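Local structure of probable polyketide synthase 1 (Dictyostelium discoideum, 2H84) at residues 161-165 and 365-369; 231-235 and 271-276. The protein is a hybrid type I/III polyketide synthase, producing acylpyrones in vitro, whose C-terminal type III domain, the part present here, extends and cyclises polyketides as a homodimer. All blocks are in the same frame, centred on the assembly; numbering follows the deposited sequence.

Contact 1 (161-165 and 365-369)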
# COMPACT_ATOMS: atom_id res chain seq x y z
N LEU A 161 7.34 6.85 8.88
CA LEU A 161 7.27 6.09 10.11
C LEU A 161 6.29 4.91 10.03
O LEU A 161 6.39 3.96 10.81
CB LEU A 161 6.89 7.03 11.26
CG LEU A 161 8.10 7.62 11.99
CD1 LEU A 161 9.33 7.62 11.10
CD2 LEU A 161 7.75 9.02 12.45
N SER A 162 5.36 4.96 9.08
CA SER A 162 4.41 3.87 8.93
C SER A 162 5.16 2.59 8.61
O SER A 162 4.88 1.53 9.17
CB SER A 162 3.40 4.17 7.82
OG SER A 162 2.49 5.16 8.25
N SER A 163 6.13 2.70 7.71
CA SER A 163 6.94 1.56 7.32
C SER A 163 7.84 1.10 8.47
O SER A 163 7.89 -0.09 8.77
CB SER A 163 7.79 1.89 6.09
OG SER A 163 8.58 3.04 6.30
N LEU A 164 8.52 2.05 9.12
CA LEU A 164 9.39 1.70 10.24
C LEU A 164 8.56 0.90 11.23
O LEU A 164 8.96 -0.17 11.69
CB LEU A 164 9.93 2.95 10.94
CG LEU A 164 11.35 2.84 11.45
CD1 LEU A 164 11.66 4.01 12.38
CD2 LEU A 164 11.55 1.54 12.19
N ARG A 165 7.39 1.42 11.54
CA ARG A 165 6.47 0.78 12.47
C ARG A 165 6.13 -0.63 12.01
O ARG A 165 6.33 -1.60 12.75
CB ARG A 165 5.19 1.63 12.61
CG ARG A 165 4.15 1.06 13.56
CD ARG A 165 3.13 2.11 13.97
NE ARG A 165 2.51 2.77 12.82
CZ ARG A 165 1.64 2.20 11.99
NH1 ARG A 165 1.26 0.94 12.16
NH2 ARG A 165 1.17 2.88 10.96
N PHE A 365 -0.85 11.04 13.20
CA PHE A 365 0.50 11.24 13.68
C PHE A 365 1.16 9.89 13.72
O PHE A 365 0.50 8.89 13.96
CB PHE A 365 0.54 11.83 15.10
CG PHE A 365 -0.04 13.22 15.22
CD1 PHE A 365 -0.16 13.82 16.48
CD2 PHE A 365 -0.45 13.94 14.10
CE1 PHE A 365 -0.68 15.11 16.62
CE2 PHE A 365 -0.98 15.23 14.22
CZ PHE A 365 -1.10 15.82 15.49
N GLU A 366 2.45 9.88 13.43
CA GLU A 366 3.25 8.67 13.50
C GLU A 366 4.37 9.05 14.44
O GLU A 366 4.88 10.16 14.36
CB GLU A 366 3.82 8.28 12.13
CG GLU A 366 2.86 7.62 11.15
CD GLU A 366 2.48 6.20 11.54
OE1 GLU A 366 3.22 5.55 12.32
OE2 GLU A 366 1.43 5.72 11.06
N GLY A 367 4.75 8.16 15.34
CA GLY A 367 5.83 8.48 16.25
C GLY A 367 6.67 7.24 16.49
O GLY A 367 6.24 6.12 16.21
N CYS A 368 7.86 7.45 17.01
CA CYS A 368 8.75 6.35 17.29
C CYS A 368 9.81 6.78 18.29
O CYS A 368 10.33 7.89 18.20
CB CYS A 368 9.39 5.88 15.99
SG CYS A 368 10.19 4.31 16.14
N PHE A 369 10.13 5.90 19.23
CA PHE A 369 11.11 6.19 20.25
C PHE A 369 12.30 5.31 20.00
O PHE A 369 12.21 4.08 20.13
CB PHE A 369 10.51 5.96 21.63
CG PHE A 369 11.38 6.40 22.77
CD1 PHE A 369 12.31 5.54 23.32
CD2 PHE A 369 11.27 7.70 23.29
CE1 PHE A 369 13.13 5.95 24.36
CE2 PHE A 369 12.10 8.13 24.34
CZ PHE A 369 13.03 7.25 24.87
O HOH W 1 7.77 4.45 13.70
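A buried carboxylate is affordable when each of its oxygens is paired, and Glu366 is a good example. In this thiolase-fold domain, helix 159-171 passes over strand 364-372; the axes of segments 161-165 and 365-369 make an angle of 50° and come within 8.3 Å. The CA-to-CB bond of Glu366 points toward the helix, where Arg165 meets the carboxylate in a two-pronged salt bridge: Arg165 NE donates to Glu366 OE1 at 2.9 Å and almost straight, and Arg165 NH2 to Glu366 OE2, also at 2.9 Å. Ser162 OG lies 3.1 Å from Glu366 OE2, a weak bond whose single proton could instead serve Leu158 O. Further guanidinium donors reach across the dimer interface: Arg165 NH1 forms a salt bridge with Glu148 of the second subunit, and Arg165 NH2 also bonds the backbone oxygen of Arg149 of that subunit. Leu161 O accepts Arg165 N at 2.8 Å within the helix. Water 1 lies 3.2 Å from Leu161 O and, more weakly bonded, 3.4 Å from Gly367 O; with more acceptors than protons in reach, neither bond is assured. Apolar contacts lie alongside: Leu161 CB meets Glu366 CB at 3.4 Å, and Leu164 CD1 rests 4.0 Å from Cys368 SG. The helix starts just after Cys157, the predicted active-site residue and, in this family, the acyl-accepting cysteine, whose side chain is about 9 Å from that of Glu366. The chemistry implies a shared arginine: Arg165 pairs with acids of both chains, so helix, strand and dimer interface meet in one polar network.

Contact 2 (231-235 and 271-276); sequences CSINR and AFVDTL
Helix 261-280 packs on one face of the large mixed sheet of the thiolase fold, and 271-276 illustrates how such a helix reads the alternation of a β-strand. Strand 231-235 is extended (phi -133 to -165°, psi 147 to 179°) and runs roughly antiparallel, at 146°, to the helical segment (phi/psi about -65/-40°), with axes 9.0 Å apart. The register sets Arg235 opposite Phe272 (CA to CA 7.6 Å) and Ile233 opposite Leu276 (6.5 Å). Cys231, Ile233 and Arg235 direct CA-to-CB toward the helix; Ser232 and Asn234 point away, Asn234 bonding the backbone of Arg149 of the second subunit. Along the helix, Ala271 at the exposed margin gives its O to Thr275 N at 3.1 Å. Phe272, chi1 t and chi2 -106°, leaves the helix sideways, but its ring swings in to the strand. Ile233, chi1 p and chi2 t, sends CD1 over the ring face, a CH-pi contact 4.2 Å from the centroid and 26° off the normal. Arg235 CB lies 3.4 Å from Phe272 CE2, and that same carbon sits over one face of the Arg235 guanidinium. With Arg235 at chi1 t, chi2 108° and chi3 p, Thr275, chi1 m, accepts at OG1 from Arg235 NH1 at 3.2 Å and Arg235 NH2 at 3.0 Å, the position of NH2 being less certain. Arg235 NH1 also forms a salt bridge with Asp146 of the second subunit. Leu276, chi1 t and chi2 p, closes the apolar end: its CB touches Ile233 CD1 at 3.7 Å, and its CD1 lies 4.1 Å from Cys231 SG.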
# COMPACT_ATOMS: atom_id res chain seq x y z
N CYS A 231 9.95 1.38 20.55
CA CYS A 231 8.51 1.32 20.34
C CYS A 231 8.07 2.46 19.43
O CYS A 231 8.80 3.44 19.24
CB CYS A 231 7.76 1.38 21.67
SG CYS A 231 7.94 2.90 22.57
N SER A 232 6.90 2.30 18.82
CA SER A 232 6.37 3.31 17.93
C SER A 232 4.87 3.22 17.92
O SER A 232 4.31 2.13 18.06
CB SER A 232 6.92 3.11 16.52
OG SER A 232 6.81 1.76 16.13
N ILE A 233 4.21 4.36 17.77
CA ILE A 233 2.75 4.43 17.78
C ILE A 233 2.20 5.32 16.68
O ILE A 233 2.97 5.90 15.91
CB ILE A 233 2.22 5.01 19.12
CG1 ILE A 233 2.86 6.39 19.34
CG2 ILE A 233 2.55 4.08 20.28
CD1 ILE A 233 2.31 7.16 20.51
N ASN A 234 0.88 5.42 16.61
CA ASN A 234 0.23 6.30 15.64
C ASN A 234 -1.12 6.75 16.18
O ASN A 234 -1.74 6.06 16.99
CB ASN A 234 0.07 5.65 14.25
CG ASN A 234 -0.94 4.51 14.21
OD1 ASN A 234 -1.19 3.95 13.15
ND2 ASN A 234 -1.52 4.18 15.35
N ARG A 235 -1.56 7.92 15.76
CA ARG A 235 -2.83 8.46 16.23
C ARG A 235 -3.65 8.98 15.06
O ARG A 235 -3.10 9.47 14.07
CB ARG A 235 -2.58 9.61 17.22
CG ARG A 235 -3.83 10.18 17.90
CD ARG A 235 -3.88 9.78 19.36
NE ARG A 235 -2.92 10.52 20.17
CZ ARG A 235 -2.48 10.13 21.37
NH1 ARG A 235 -2.90 9.00 21.90
NH2 ARG A 235 -1.64 10.90 22.04
N ALA A 271 0.27 15.80 23.85
CA ALA A 271 -0.46 14.66 24.36
C ALA A 271 0.01 13.39 23.66
O ALA A 271 0.11 12.33 24.28
CB ALA A 271 -1.94 14.84 24.12
N PHE A 272 0.30 13.52 22.37
CA PHE A 272 0.78 12.40 21.57
C PHE A 272 2.17 11.94 22.03
O PHE A 272 2.37 10.75 22.27
CB PHE A 272 0.81 12.79 20.09
CG PHE A 272 1.24 11.68 19.18
CD1 PHE A 272 2.51 11.67 18.61
CD2 PHE A 272 0.37 10.64 18.88
CE1 PHE A 272 2.90 10.65 17.77
CE2 PHE A 272 0.75 9.60 18.04
CZ PHE A 272 2.02 9.61 17.47
N VAL A 273 3.10 12.89 22.15
CA VAL A 273 4.46 12.57 22.60
C VAL A 273 4.42 11.96 23.99
O VAL A 273 5.33 11.23 24.38
CB VAL A 273 5.35 13.81 22.67
CG1 VAL A 273 6.76 13.39 23.04
CG2 VAL A 273 5.34 14.55 21.34
N ASP A 274 3.36 12.26 24.73
CA ASP A 274 3.19 11.72 26.07
C ASP A 274 2.80 10.25 25.99
O ASP A 274 3.30 9.43 26.75
CB ASP A 274 2.12 12.48 26.85
CG ASP A 274 2.67 13.73 27.51
OD1 ASP A 274 3.91 13.91 27.52
OD2 ASP A 274 1.87 14.54 28.03
N THR A 275 1.91 9.92 25.06
CA THR A 275 1.50 8.54 24.91
C THR A 275 2.68 7.68 24.48
O THR A 275 2.79 6.53 24.89
CB THR A 275 0.37 8.40 23.88
OG1 THR A 275 -0.76 9.15 24.31
CG2 THR A 275 -0.02 6.94 23.73
N LEU A 276 3.56 8.24 23.66
CA LEU A 276 4.75 7.53 23.19
C LEU A 276 5.75 7.30 24.33
O LEU A 276 6.32 6.21 24.47
CB LEU A 276 5.45 8.31 22.08
CG LEU A 276 6.76 7.71 21.57
CD1 LEU A 276 6.48 6.38 20.91
CD2 LEU A 276 7.43 8.64 20.58

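The two contacts show how one β-sheet can serve helices on both its faces. Their centres are 9 Å apart, and their strands, 364-372 and 227-236, are antiparallel neighbours in the large mixed sheet, probably hydrogen-bonded through Phe369 N to Cys231 O (2.8 Å) and Phe365 N to Arg235 O (2.9 Å). Helix 159-171 of contact 1 lies on one face and helix 261-280 of contact 2 on the other. Along the chain, contact 2 is nested within the long excursion that contact 1 closes. Contact 1 thus joins the N-terminal and C-terminal family regions, contact 2 is internal to the latter, and both reach the second subunit, tying this layered core to the dimer.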